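Local coordinates for protein peptidoglycan N-acetylglucosamine deacetylase (Bacillus cereus, PDB 5N1P) that removes acetyl groups from the N-acetylglucosamine residues of peptidoglycan by hydrolysis, working as a metal-dependent polysaccharide deacetylase with a NodB homology domain, at residues K2-T7 and K183-E188; Y15-L20 and P43-R48; A37-F42 and G83-I88; D123-S128 and P156-L161. All coordinates share one frame; numbering follows the deposited sequence.

In the fold
The four contacts illustrate how a polysaccharide deacetylase domain surrounds a parallel sheet with helices and places its active site at one end. Contacts 1 and 4 share that sheet, with centres about 10 Å apart: strands 2-9 and 157-163 run side by side, and Tyr5 N meets Glu158 O at 2.8 Å. Contacts 2 and 3 join helices beyond it, about 12 Å apart between centres, and meet where Ile88 packs on Pro43 and Val46. Contact 4 reaches the pocket directly, since Trp124 touches the naphthalene of the bound inhibitor and the Leu161 side chain lies about 7 Å from the zinc. In contacts 2 and 3 the nearest side chains remain about 13 Å from the metal.

Contact 1: residues K2-T7 and K183-E188; sequences KVAYLT and KGYEFE
Lys2-Thr7 and Lys183-Glu188 pair as parallel strands whose short axes diverge by 42°. Glu186 sits at the centre of the ladder: its N donates to Lys2 O (2.8 Å) and its O accepts from Ala4 N (2.8 Å), both bonds nearly straight. Farther along, Glu188 N to Ala4 O is weak, and one water donates to both Leu6 O and Glu188 O, bridging the splayed ends. Strand 185-187 thus adds to strand 2-9 of the parallel sheet, just after a Schellman motif, with Gly184 as its C-prime residue, has ended helix 167-182. Lys2 lays its aliphatic chain across the Tyr185 ring, Lys2 CD over one face and Lys2 CB 3.7 Å from Tyr185 CD1, while the ring's hydroxyl bonds to Lys155 O. On the face bearing Ala4 and Phe187, Ala4 CB meets Phe187 CE1 at 3.7 Å, and Leu6 CG also approaches that ring atom. On the other face, Val3 CG1, anti to its backbone N (chi1 -177°), packs 3.7 Å from Glu188 CB.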
loop_
_atom_site.group_PDB
_atom_site.type_symbol
_atom_site.label_atom_id
_atom_site.label_comp_id
_atom_site.label_asym_id
_atom_site.label_seq_id
_atom_site.Cartn_x
_atom_site.Cartn_y
_atom_site.Cartn_z
ATOM N N LYS A 2 18.372 -6.654 -4.110
ATOM C CA LYS A 2 17.608 -5.452 -3.812
ATOM C C LYS A 2 16.137 -5.700 -4.136
ATOM O O LYS A 2 15.809 -6.180 -5.219
ATOM C CB LYS A 2 18.130 -4.257 -4.613
ATOM C CG LYS A 2 19.450 -3.675 -4.124
ATOM C CD LYS A 2 19.969 -2.651 -5.120
ATOM C CE LYS A 2 20.108 -1.275 -4.482
ATOM N NZ LYS A 2 20.294 -0.197 -5.502
ATOM N N VAL A 3 15.248 -5.388 -3.197
ATOM C CA VAL A 3 13.823 -5.570 -3.447
ATOM C C VAL A 3 13.055 -4.260 -3.286
ATOM O O VAL A 3 13.229 -3.542 -2.299
ATOM C CB VAL A 3 13.208 -6.634 -2.507
ATOM C CG1 VAL A 3 11.732 -6.861 -2.844
ATOM C CG2 VAL A 3 13.992 -7.939 -2.604
ATOM N N ALA A 4 12.218 -3.958 -4.275
ATOM C CA ALA A 4 11.337 -2.798 -4.223
ATOM C C ALA A 4 9.919 -3.266 -3.969
ATOM O O ALA A 4 9.408 -4.139 -4.673
ATOM C CB ALA A 4 11.408 -1.997 -5.523
ATOM N N TYR A 5 9.288 -2.680 -2.960
ATOM C CA TYR A 5 7.904 -2.989 -2.635
ATOM C C TYR A 5 7.000 -1.839 -3.037
ATOM O O TYR A 5 6.881 -0.842 -2.312
ATOM C CB TYR A 5 7.749 -3.273 -1.140
ATOM C CG TYR A 5 8.526 -4.472 -0.659
ATOM C CD1 TYR A 5 7.920 -5.722 -0.571
ATOM C CD2 TYR A 5 9.867 -4.356 -0.286
ATOM C CE1 TYR A 5 8.629 -6.824 -0.137
ATOM C CE2 TYR A 5 10.581 -5.454 0.155
ATOM C CZ TYR A 5 9.951 -6.686 0.230
ATOM O OH TYR A 5 10.652 -7.784 0.663
ATOM N N LEU A 6 6.397 -1.952 -4.211
ATOM C CA LEU A 6 5.420 -0.969 -4.637
ATOM C C LEU A 6 4.175 -1.171 -3.804
ATOM O O LEU A 6 3.676 -2.294 -3.706
ATOM C CB LEU A 6 5.077 -1.120 -6.112
ATOM C CG LEU A 6 6.039 -0.578 -7.157
ATOM C CD1 LEU A 6 5.551 -0.941 -8.544
ATOM C CD2 LEU A 6 6.164 0.936 -7.003
ATOM N N THR A 7 3.667 -0.106 -3.206
ATOM C CA THR A 7 2.425 -0.217 -2.434
ATOM C C THR A 7 1.415 0.821 -2.908
ATOM O O THR A 7 1.767 1.970 -3.210
ATOM C CB THR A 7 2.647 -0.068 -0.898
ATOM O OG1 THR A 7 2.986 1.293 -0.558
ATOM C CG2 THR A 7 3.753 -1.019 -0.412
ATOM N N LYS A 183 18.437 -0.545 -11.802
ATOM C CA LYS A 183 19.271 -0.389 -10.616
ATOM C C LYS A 183 19.307 -1.645 -9.767
ATOM O O LYS A 183 19.749 -1.616 -8.620
ATOM C CB LYS A 183 18.794 0.788 -9.788
ATOM C CG LYS A 183 18.611 2.030 -10.612
ATOM C CD LYS A 183 17.801 3.055 -9.863
ATOM C CE LYS A 183 18.513 3.517 -8.613
ATOM N NZ LYS A 183 17.999 4.844 -8.193
ATOM N N GLY A 184 18.849 -2.747 -10.350
ATOM C CA GLY A 184 19.000 -4.052 -9.741
ATOM C C GLY A 184 17.956 -4.397 -8.701
ATOM O O GLY A 184 18.162 -5.317 -7.915
ATOM N N TYR A 185 16.841 -3.667 -8.687
ATOM C CA TYR A 185 15.720 -4.016 -7.812
ATOM C C TYR A 185 14.852 -5.092 -8.456
ATOM O O TYR A 185 14.605 -5.059 -9.662
ATOM C CB TYR A 185 14.843 -2.789 -7.488
ATOM C CG TYR A 185 15.442 -1.799 -6.513
ATOM C CD1 TYR A 185 15.326 -1.977 -5.138
ATOM C CD2 TYR A 185 16.127 -0.680 -6.970
ATOM C CE1 TYR A 185 15.876 -1.060 -4.246
ATOM C CE2 TYR A 185 16.672 0.234 -6.095
ATOM C CZ TYR A 185 16.558 0.043 -4.740
ATOM O OH TYR A 185 17.116 0.967 -3.880
ATOM N N GLU A 186 14.399 -6.049 -7.654
ATOM C CA GLU A 186 13.294 -6.916 -8.049
ATOM C C GLU A 186 12.009 -6.396 -7.405
ATOM O O GLU A 186 12.053 -5.745 -6.361
ATOM C CB GLU A 186 13.557 -8.367 -7.646
ATOM C CG GLU A 186 14.366 -9.154 -8.676
ATOM C CD GLU A 186 15.179 -10.281 -8.062
ATOM O OE1 GLU A 186 14.761 -10.825 -7.022
ATOM O OE2 GLU A 186 16.240 -10.624 -8.628
ATOM N N PHE A 187 10.870 -6.671 -8.029
ATOM C CA PHE A 187 9.593 -6.194 -7.505
ATOM C C PHE A 187 8.773 -7.301 -6.872
ATOM O O PHE A 187 8.235 -8.169 -7.564
ATOM C CB PHE A 187 8.792 -5.523 -8.614
ATOM C CG PHE A 187 9.347 -4.195 -9.020
ATOM C CD1 PHE A 187 8.952 -3.040 -8.361
ATOM C CD2 PHE A 187 10.279 -4.099 -10.036
ATOM C CE1 PHE A 187 9.466 -1.813 -8.718
ATOM C CE2 PHE A 187 10.796 -2.877 -10.399
ATOM C CZ PHE A 187 10.388 -1.733 -9.738
ATOM N N GLU A 188 8.669 -7.260 -5.545
ATOM C CA GLU A 188 7.945 -8.295 -4.825
ATOM C C GLU A 188 6.778 -7.733 -4.050
ATOM O O GLU A 188 6.752 -6.552 -3.687
ATOM C CB GLU A 188 8.861 -9.042 -3.856
ATOM C CG GLU A 188 9.911 -9.912 -4.537
ATOM C CD GLU A 188 10.515 -10.923 -3.586
ATOM O OE1 GLU A 188 10.781 -10.553 -2.423
ATOM O OE2 GLU A 188 10.727 -12.083 -4.000
HETATM O O HOH W 1 4.978 -4.617 -2.677
#

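Contact 2: residues Y15-L20 and P43-R48; sequences YTAELL and PDLVKR
Leu20 CB lies over one face of the Arg48 guanidinium, 3.4 Å from NH2 and offset toward the rim of the group. The two side chains slide past each other in opposite directions, and Leu20 CD1 follows the arginine stem, 3.9 Å from Arg48 CD. Arg48 CG stands anti to the backbone N (chi1 -159°), and a bend at chi3 follows before the flat end. That end has two further partners: NE forms a salt bridge with Glu52, just past its own helix, and NH2 a hydrogen bond with Asn21. NH1 comes 3.8 Å from Ala17 CB. One turn earlier Leu45 spreads its two methyls over helix 16-25, CD2 4.1 Å from Ala17 CB and CD1 the same distance from Thr16 CB. Thr16 OG1 is hydrogen-bonded to Asp164 and Gly13. Helices 16-25 and 43-51 run nearly parallel, their short axes 10.7 Å apart and inclined by 16°, while Leu20 packs on Phe32 of strand 31-34 and Val46 reaches Leu34 of the same strand.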
loop_
_atom_site.group_PDB
_atom_site.type_symbol
_atom_site.label_atom_id
_atom_site.label_comp_id
_atom_site.label_asym_id
_atom_site.label_seq_id
_atom_site.Cartn_x
_atom_site.Cartn_y
_atom_site.Cartn_z
ATOM N N TYR A 15 -8.973 2.712 -11.876
ATOM C CA TYR A 15 -7.699 2.604 -12.594
ATOM C C TYR A 15 -6.956 1.335 -12.200
ATOM O O TYR A 15 -5.858 1.074 -12.689
ATOM C CB TYR A 15 -6.806 3.821 -12.323
ATOM C CG TYR A 15 -7.479 5.145 -12.599
ATOM C CD1 TYR A 15 -7.766 5.537 -13.899
ATOM C CD2 TYR A 15 -7.825 5.998 -11.561
ATOM C CE1 TYR A 15 -8.383 6.743 -14.161
ATOM C CE2 TYR A 15 -8.438 7.214 -11.812
ATOM C CZ TYR A 15 -8.722 7.575 -13.113
ATOM O OH TYR A 15 -9.331 8.778 -13.371
ATOM N N THR A 16 -7.548 0.562 -11.298
ATOM C CA THR A 16 -6.854 -0.580 -10.709
ATOM C C THR A 16 -6.667 -1.732 -11.693
ATOM O O THR A 16 -5.623 -2.386 -11.701
ATOM C CB THR A 16 -7.608 -1.046 -9.447
ATOM O OG1 THR A 16 -7.616 0.041 -8.516
ATOM C CG2 THR A 16 -6.924 -2.245 -8.801
ATOM N N ALA A 17 -7.664 -1.985 -12.533
ATOM C CA ALA A 17 -7.538 -3.050 -13.515
ATOM C C ALA A 17 -6.375 -2.754 -14.472
ATOM O O ALA A 17 -5.576 -3.634 -14.789
ATOM C CB ALA A 17 -8.853 -3.234 -14.284
ATOM N N GLU A 18 -6.264 -1.503 -14.909
ATOM C CA GLU A 18 -5.157 -1.108 -15.769
ATOM C C GLU A 18 -3.804 -1.282 -15.076
ATOM O O GLU A 18 -2.839 -1.758 -15.680
ATOM C CB GLU A 18 -5.317 0.342 -16.220
ATOM C CG GLU A 18 -4.167 0.822 -17.088
ATOM C CD GLU A 18 -4.421 2.190 -17.673
ATOM O OE1 GLU A 18 -5.492 2.762 -17.377
ATOM O OE2 GLU A 18 -3.552 2.686 -18.426
ATOM N N LEU A 19 -3.737 -0.894 -13.807
ATOM C CA LEU A 19 -2.518 -1.094 -13.039
ATOM C C LEU A 19 -2.141 -2.574 -12.969
ATOM O O LEU A 19 -0.985 -2.938 -13.170
ATOM C CB LEU A 19 -2.678 -0.523 -11.629
ATOM C CG LEU A 19 -1.516 -0.794 -10.673
ATOM C CD1 LEU A 19 -0.189 -0.237 -11.213
ATOM C CD2 LEU A 19 -1.830 -0.188 -9.307
ATOM N N LEU A 20 -3.119 -3.424 -12.682
ATOM C CA LEU A 20 -2.870 -4.857 -12.603
ATOM C C LEU A 20 -2.334 -5.411 -13.912
ATOM O O LEU A 20 -1.449 -6.267 -13.914
ATOM C CB LEU A 20 -4.146 -5.594 -12.199
ATOM C CG LEU A 20 -4.508 -5.385 -10.730
ATOM C CD1 LEU A 20 -5.897 -5.917 -10.456
ATOM C CD2 LEU A 20 -3.481 -6.081 -9.838
ATOM N N PRO A 43 -15.474 -5.868 -5.441
ATOM C CA PRO A 43 -14.974 -7.164 -4.954
ATOM C C PRO A 43 -14.186 -7.925 -6.014
ATOM O O PRO A 43 -13.246 -8.640 -5.674
ATOM C CB PRO A 43 -16.251 -7.946 -4.597
ATOM C CG PRO A 43 -17.379 -6.991 -4.736
ATOM C CD PRO A 43 -16.938 -5.849 -5.581
ATOM N N ASP A 44 -14.561 -7.784 -7.281
ATOM C CA ASP A 44 -13.856 -8.512 -8.325
ATOM C C ASP A 44 -12.409 -8.037 -8.436
ATOM O O ASP A 44 -11.525 -8.812 -8.789
ATOM C CB ASP A 44 -14.564 -8.366 -9.674
ATOM C CG ASP A 44 -15.819 -9.220 -9.771
ATOM O OD1 ASP A 44 -16.029 -10.077 -8.884
ATOM O OD2 ASP A 44 -16.590 -9.044 -10.742
ATOM N N LEU A 45 -12.161 -6.763 -8.138
ATOM C CA LEU A 45 -10.791 -6.257 -8.221
ATOM C C LEU A 45 -9.966 -6.757 -7.039
ATOM O O LEU A 45 -8.763 -7.010 -7.165
ATOM C CB LEU A 45 -10.772 -4.729 -8.273
ATOM C CG LEU A 45 -11.243 -4.164 -9.611
ATOM C CD1 LEU A 45 -11.341 -2.649 -9.551
ATOM C CD2 LEU A 45 -10.302 -4.607 -10.729
ATOM N N VAL A 46 -10.607 -6.871 -5.881
ATOM C CA VAL A 46 -9.946 -7.451 -4.724
ATOM C C VAL A 46 -9.519 -8.879 -5.041
ATOM O O VAL A 46 -8.394 -9.288 -4.755
ATOM C CB VAL A 46 -10.862 -7.451 -3.476
ATOM C CG1 VAL A 46 -10.148 -8.100 -2.301
ATOM C CG2 VAL A 46 -11.323 -6.032 -3.134
ATOM N N LYS A 47 -10.427 -9.632 -5.653
ATOM C CA LYS A 47 -10.142 -11.018 -6.021
ATOM C C LYS A 47 -8.973 -11.082 -6.992
ATOM O O LYS A 47 -8.051 -11.891 -6.840
ATOM C CB LYS A 47 -11.371 -11.671 -6.642
ATOM C CG LYS A 47 -11.194 -13.153 -6.897
ATOM C CD LYS A 47 -12.503 -13.790 -7.346
ATOM C CE LYS A 47 -13.543 -13.718 -6.239
ATOM N NZ LYS A 47 -14.231 -15.030 -6.033
ATOM N N ARG A 48 -8.999 -10.203 -7.978
ATOM C CA ARG A 48 -7.968 -10.210 -8.986
ATOM C C ARG A 48 -6.587 -9.823 -8.416
ATOM O O ARG A 48 -5.566 -10.431 -8.762
ATOM C CB ARG A 48 -8.382 -9.282 -10.124
ATOM C CG ARG A 48 -7.681 -9.598 -11.381
ATOM C CD ARG A 48 -7.959 -8.607 -12.476
ATOM N NE ARG A 48 -6.732 -8.541 -13.239
ATOM C CZ ARG A 48 -6.430 -7.607 -14.120
ATOM N NH1 ARG A 48 -7.301 -6.650 -14.413
ATOM N NH2 ARG A 48 -5.251 -7.653 -14.710
#

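Contact 3: residues A37-F42 and G83-I88; sequences ANVKEF and GLIANI
Val39 faces Leu84, Ile85 and Ile88 where the helical parts of Ala37-Phe42 (37-41) and Gly83-Ile88 run nearly parallel, their axes 9.7 Å apart and inclined by 21°. The side chains meet through carbon atoms, with no hydrogen bond between the segments, and Val39 carries most of the contact by using each methyl differently. CG1, anti to the backbone N (chi1 172°), is shared by two partners on successive turns of the opposite helix: it lies 3.7 Å from Ile88 CD1 and 3.9 Å from Leu84 CB. CG2 meets Ile85 CG1 at 4.1 Å, those two side chains crossing at about a right angle. Thus a single valine touches three residues spaced i, i+1 and i+4 along the partner helix. Beside it the aliphatic part of Lys40 extends the contact, its CG resting 4.1 Å from both Leu84 methyls, CD1 and CD2. The packing lies near the metal site, the Ile85 side chain about 8 Å from that of the zinc ligand His59. Helix 43-51 completes the group, Val46 touching both Val39 and Ile88, while Ile85 covers Val56 and Met58 of strand 55-58.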
loop_
_atom_site.group_PDB
_atom_site.type_symbol
_atom_site.label_atom_id
_atom_site.label_comp_id
_atom_site.label_asym_id
_atom_site.label_seq_id
_atom_site.Cartn_x
_atom_site.Cartn_y
_atom_site.Cartn_z
ATOM N N ALA A 37 -15.060 0.575 2.135
ATOM C CA ALA A 37 -16.143 0.916 1.217
ATOM C C ALA A 37 -15.813 0.501 -0.217
ATOM O O ALA A 37 -16.691 0.067 -0.960
ATOM C CB ALA A 37 -16.456 2.410 1.282
ATOM N N ASN A 38 -14.536 0.598 -0.592
ATOM C CA ASN A 38 -14.140 0.223 -1.946
ATOM C C ASN A 38 -14.021 -1.294 -2.121
ATOM O O ASN A 38 -14.208 -1.822 -3.216
ATOM C CB ASN A 38 -12.827 0.917 -2.319
ATOM C CG ASN A 38 -12.976 2.420 -2.403
ATOM O OD1 ASN A 38 -14.080 2.936 -2.599
ATOM N ND2 ASN A 38 -11.873 3.134 -2.251
ATOM N N VAL A 39 -13.716 -1.997 -1.035
ATOM C CA VAL A 39 -13.745 -3.454 -1.058
ATOM C C VAL A 39 -15.168 -3.914 -1.394
ATOM O O VAL A 39 -15.380 -4.836 -2.187
ATOM C CB VAL A 39 -13.299 -4.035 0.295
ATOM C CG1 VAL A 39 -13.522 -5.535 0.342
ATOM C CG2 VAL A 39 -11.823 -3.703 0.547
ATOM N N LYS A 40 -16.143 -3.240 -0.806
ATOM C CA LYS A 40 -17.530 -3.600 -1.030
ATOM C C LYS A 40 -17.980 -3.265 -2.449
ATOM O O LYS A 40 -18.754 -4.011 -3.050
ATOM C CB LYS A 40 -18.418 -2.906 0.006
ATOM C CG LYS A 40 -18.269 -3.511 1.402
ATOM C CD LYS A 40 -19.239 -2.909 2.408
ATOM C CE LYS A 40 -18.750 -1.582 2.962
ATOM N NZ LYS A 40 -19.387 -1.287 4.286
ATOM N N GLU A 41 -17.483 -2.160 -2.996
ATOM C CA GLU A 41 -17.912 -1.740 -4.326
ATOM C C GLU A 41 -17.202 -2.507 -5.438
ATOM O O GLU A 41 -17.780 -2.750 -6.500
ATOM C CB GLU A 41 -17.693 -0.241 -4.521
ATOM C CG GLU A 41 -18.108 0.223 -5.916
ATOM C CD GLU A 41 -18.069 1.726 -6.101
ATOM O OE1 GLU A 41 -17.588 2.433 -5.189
ATOM O OE2 GLU A 41 -18.530 2.197 -7.165
ATOM N N PHE A 42 -15.953 -2.896 -5.191
ATOM C CA PHE A 42 -15.137 -3.549 -6.216
ATOM C C PHE A 42 -14.593 -4.928 -5.816
ATOM O O PHE A 42 -13.385 -5.149 -5.873
ATOM C CB PHE A 42 -13.950 -2.654 -6.590
ATOM C CG PHE A 42 -14.340 -1.288 -7.075
ATOM C CD1 PHE A 42 -14.737 -1.097 -8.388
ATOM C CD2 PHE A 42 -14.280 -0.195 -6.233
ATOM C CE1 PHE A 42 -15.090 0.163 -8.845
ATOM C CE2 PHE A 42 -14.625 1.071 -6.685
ATOM C CZ PHE A 42 -15.028 1.247 -7.992
ATOM N N GLY A 83 -12.258 -8.483 7.690
ATOM C CA GLY A 83 -13.376 -9.402 7.481
ATOM C C GLY A 83 -13.989 -9.254 6.097
ATOM O O GLY A 83 -14.366 -10.248 5.474
ATOM N N LEU A 84 -14.100 -8.021 5.611
ATOM C CA LEU A 84 -14.629 -7.771 4.273
ATOM C C LEU A 84 -13.747 -8.408 3.200
ATOM O O LEU A 84 -14.242 -9.019 2.246
ATOM C CB LEU A 84 -14.736 -6.267 4.012
ATOM C CG LEU A 84 -15.815 -5.544 4.821
ATOM C CD1 LEU A 84 -15.729 -4.033 4.582
ATOM C CD2 LEU A 84 -17.191 -6.072 4.456
ATOM N N ILE A 85 -12.440 -8.252 3.359
ATOM C CA ILE A 85 -11.508 -8.866 2.423
ATOM C C ILE A 85 -11.597 -10.398 2.500
ATOM O O ILE A 85 -11.650 -11.078 1.460
ATOM C CB ILE A 85 -10.083 -8.364 2.695
ATOM C CG1 ILE A 85 -10.000 -6.883 2.336
ATOM C CG2 ILE A 85 -9.064 -9.152 1.864
ATOM C CD1 ILE A 85 -8.754 -6.188 2.863
ATOM N N ALA A 86 -11.636 -10.940 3.717
ATOM C CA ALA A 86 -11.678 -12.387 3.918
ATOM C C ALA A 86 -12.917 -13.004 3.298
ATOM O O ALA A 86 -12.889 -14.151 2.847
ATOM C CB ALA A 86 -11.606 -12.716 5.399
ATOM N N ASN A 87 -14.015 -12.256 3.270
ATOM C CA ASN A 87 -15.263 -12.735 2.676
ATOM C C ASN A 87 -15.101 -13.036 1.197
ATOM O O ASN A 87 -15.810 -13.872 0.633
ATOM C CB ASN A 87 -16.379 -11.702 2.857
ATOM C CG ASN A 87 -16.876 -11.620 4.280
ATOM O OD1 ASN A 87 -16.812 -12.594 5.028
ATOM N ND2 ASN A 87 -17.386 -10.453 4.662
ATOM N N ILE A 88 -14.181 -12.315 0.565
ATOM C CA ILE A 88 -13.949 -12.443 -0.862
ATOM C C ILE A 88 -12.862 -13.472 -1.156
ATOM O O ILE A 88 -13.070 -14.378 -1.970
ATOM C CB ILE A 88 -13.536 -11.094 -1.485
ATOM C CG1 ILE A 88 -14.611 -10.040 -1.220
ATOM C CG2 ILE A 88 -13.264 -11.251 -2.988
ATOM C CD1 ILE A 88 -14.167 -8.625 -1.565
#

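Contact 4: residues D123-S128 and P156-L161; sequences DWTIDS and PQEVIL. With 8GK (~{N}-oxidanylnaphthalene-1-carboxamide), chain E.
Thr125 OG1, set between the backbone N and the carbonyl carbon (chi1 65°), links two partners, donating to Glu158 OE1 at 2.6 Å and accepting from Val159 N at 2.8 Å. The segments belong to a beta-alpha-beta crossover, strand 126-127 leading through helix 138-152 to strand 157-163 in the parallel sheet. Val159 O takes bonds from both Thr125 N and Ile126 N; the first lies in the carbonyl plane on a lone pair, the second is tilted 27° out of it. Leu161 N gives Ile126 O a nearly straight bond (175°). Ser128 OG, 2.8 Å from Leu161 O, grips that oxygen together with Ser128 N. Glu158 OE2 forms a salt bridge with Lys155. Ile126 CG1 and CD1 each lie 3.4 Å from Glu158 OE1, the side chains crossing at about a right angle. Trp124 forms part of the inhibitor pocket: Leu161 CD2 sits over the centre of one indole face, 3.8 Å from the six-membered-ring centroid, while Trp124 CH2 comes within 3.3 Å of naphthalene carbon C7.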
loop_
_atom_site.group_PDB
_atom_site.type_symbol
_atom_site.label_atom_id
_atom_site.label_comp_id
_atom_site.label_asym_id
_atom_site.label_seq_id
_atom_site.Cartn_x
_atom_site.Cartn_y
_atom_site.Cartn_z
ATOM N N ASP A 123 4.495 1.462 7.224
ATOM C CA ASP A 123 4.512 2.787 6.639
ATOM C C ASP A 123 5.259 2.659 5.307
ATOM O O ASP A 123 4.983 1.735 4.543
ATOM C CB ASP A 123 5.164 3.803 7.591
ATOM C CG ASP A 123 4.326 4.047 8.841
ATOM O OD1 ASP A 123 3.146 4.426 8.697
ATOM O OD2 ASP A 123 4.833 3.864 9.976
ATOM N N TRP A 124 6.198 3.555 5.020
ATOM C CA TRP A 124 6.887 3.494 3.734
ATOM C C TRP A 124 8.264 4.104 3.868
ATOM O O TRP A 124 8.542 4.734 4.885
ATOM C CB TRP A 124 6.075 4.224 2.655
ATOM C CG TRP A 124 5.705 5.611 3.063
ATOM C CD1 TRP A 124 6.435 6.752 2.843
ATOM C CD2 TRP A 124 4.533 6.019 3.781
ATOM N NE1 TRP A 124 5.786 7.837 3.372
ATOM C CE2 TRP A 124 4.619 7.417 3.960
ATOM C CE3 TRP A 124 3.423 5.334 4.299
ATOM C CZ2 TRP A 124 3.638 8.153 4.630
ATOM C CZ3 TRP A 124 2.452 6.061 4.967
ATOM C CH2 TRP A 124 2.567 7.461 5.121
ATOM N N THR A 125 9.118 3.909 2.862
ATOM C CA THR A 125 10.450 4.534 2.869
ATOM C C THR A 125 10.598 5.583 1.782
ATOM O O THR A 125 11.492 6.449 1.858
ATOM C CB THR A 125 11.584 3.502 2.696
ATOM O OG1 THR A 125 11.510 2.897 1.401
ATOM C CG2 THR A 125 11.517 2.427 3.773
ATOM N N ILE A 126 9.763 5.494 0.758
ATOM C CA ILE A 126 9.761 6.468 -0.335
ATOM C C ILE A 126 8.349 6.957 -0.575
ATOM O O ILE A 126 7.456 6.152 -0.828
ATOM C CB ILE A 126 10.300 5.873 -1.635
ATOM C CG1 ILE A 126 11.778 5.502 -1.484
ATOM C CG2 ILE A 126 10.102 6.853 -2.808
ATOM C CD1 ILE A 126 12.341 4.774 -2.689
ATOM N N ASP A 127 8.144 8.263 -0.469
ATOM C CA ASP A 127 6.860 8.878 -0.782
ATOM C C ASP A 127 6.916 9.437 -2.205
ATOM O O ASP A 127 7.728 10.310 -2.501
ATOM C CB ASP A 127 6.542 9.965 0.245
ATOM C CG ASP A 127 5.257 10.724 -0.049
ATOM O OD1 ASP A 127 4.529 10.388 -1.004
ATOM O OD2 ASP A 127 4.968 11.672 0.716
ATOM N N SER A 128 6.060 8.924 -3.085
ATOM C CA SER A 128 6.066 9.338 -4.488
ATOM C C SER A 128 5.578 10.768 -4.691
ATOM O O SER A 128 5.746 11.337 -5.773
ATOM C CB SER A 128 5.190 8.392 -5.313
ATOM O OG SER A 128 3.824 8.579 -4.981
ATOM N N PRO A 156 18.742 -1.316 0.078
ATOM C CA PRO A 156 18.453 -2.674 -0.400
ATOM C C PRO A 156 16.957 -2.980 -0.424
ATOM O O PRO A 156 16.494 -3.655 -1.339
ATOM C CB PRO A 156 19.167 -3.564 0.621
ATOM C CG PRO A 156 20.263 -2.722 1.142
ATOM C CD PRO A 156 19.717 -1.329 1.184
ATOM N N GLN A 157 16.232 -2.499 0.581
ATOM C CA GLN A 157 14.774 -2.607 0.613
ATOM C C GLN A 157 14.147 -1.223 0.602
ATOM O O GLN A 157 14.500 -0.369 1.414
ATOM C CB GLN A 157 14.301 -3.370 1.848
ATOM C CG GLN A 157 14.790 -4.795 1.931
ATOM C CD GLN A 157 15.415 -5.095 3.272
ATOM O OE1 GLN A 157 16.525 -4.642 3.563
ATOM N NE2 GLN A 157 14.706 -5.851 4.102
ATOM N N GLU A 158 13.231 -0.996 -0.333
ATOM C CA GLU A 158 12.489 0.254 -0.373
ATOM C C GLU A 158 11.006 -0.044 -0.460
ATOM O O GLU A 158 10.587 -0.924 -1.215
ATOM C CB GLU A 158 12.911 1.114 -1.561
ATOM C CG GLU A 158 14.372 1.565 -1.532
ATOM C CD GLU A 158 14.610 2.792 -0.660
ATOM O OE1 GLU A 158 13.690 3.216 0.070
ATOM O OE2 GLU A 158 15.731 3.345 -0.705
ATOM N N VAL A 159 10.212 0.678 0.323
ATOM C CA VAL A 159 8.757 0.536 0.299
ATOM C C VAL A 159 8.176 1.829 -0.230
ATOM O O VAL A 159 8.358 2.884 0.368
ATOM C CB VAL A 159 8.193 0.223 1.692
ATOM C CG1 VAL A 159 6.663 0.146 1.659
ATOM C CG2 VAL A 159 8.810 -1.069 2.216
ATOM N N ILE A 160 7.511 1.751 -1.375
ATOM C CA ILE A 160 7.125 2.945 -2.115
ATOM C C ILE A 160 5.632 3.245 -1.983
ATOM O O ILE A 160 4.796 2.399 -2.306
ATOM C CB ILE A 160 7.478 2.792 -3.598
ATOM C CG1 ILE A 160 8.983 2.532 -3.744
ATOM C CG2 ILE A 160 7.041 4.025 -4.369
ATOM C CD1 ILE A 160 9.348 1.861 -5.044
ATOM N N LEU A 161 5.306 4.452 -1.527
ATOM C CA LEU A 161 3.922 4.880 -1.347
ATOM C C LEU A 161 3.350 5.504 -2.610
ATOM O O LEU A 161 3.830 6.547 -3.077
ATOM C CB LEU A 161 3.802 5.889 -0.193
ATOM C CG LEU A 161 2.419 6.532 -0.042
ATOM C CD1 LEU A 161 1.351 5.505 0.372
ATOM C CD2 LEU A 161 2.455 7.708 0.936
HETATM C C1 8GK E . -2.184 7.916 3.292
HETATM C C2 8GK E . -1.447 9.153 3.688
HETATM C C3 8GK E . -2.092 10.374 3.554
HETATM C C4 8GK E . -1.439 11.542 3.933
HETATM C C5 8GK E . -0.147 11.489 4.456
HETATM C C6 8GK E . 0.495 10.263 4.592
HETATM C C7 8GK E . -0.160 9.094 4.211
HETATM C C8 8GK E . -2.094 12.757 3.786
HETATM C C9 8GK E . -3.384 12.815 3.264
HETATM C C10 8GK E . -4.032 11.646 2.883
HETATM C C11 8GK E . -3.382 10.428 3.034
HETATM O O12 8GK E . -3.140 7.609 3.975
HETATM N N13 8GK E . -1.838 7.203 2.221
HETATM O O14 8GK E . -2.866 6.574 1.520
#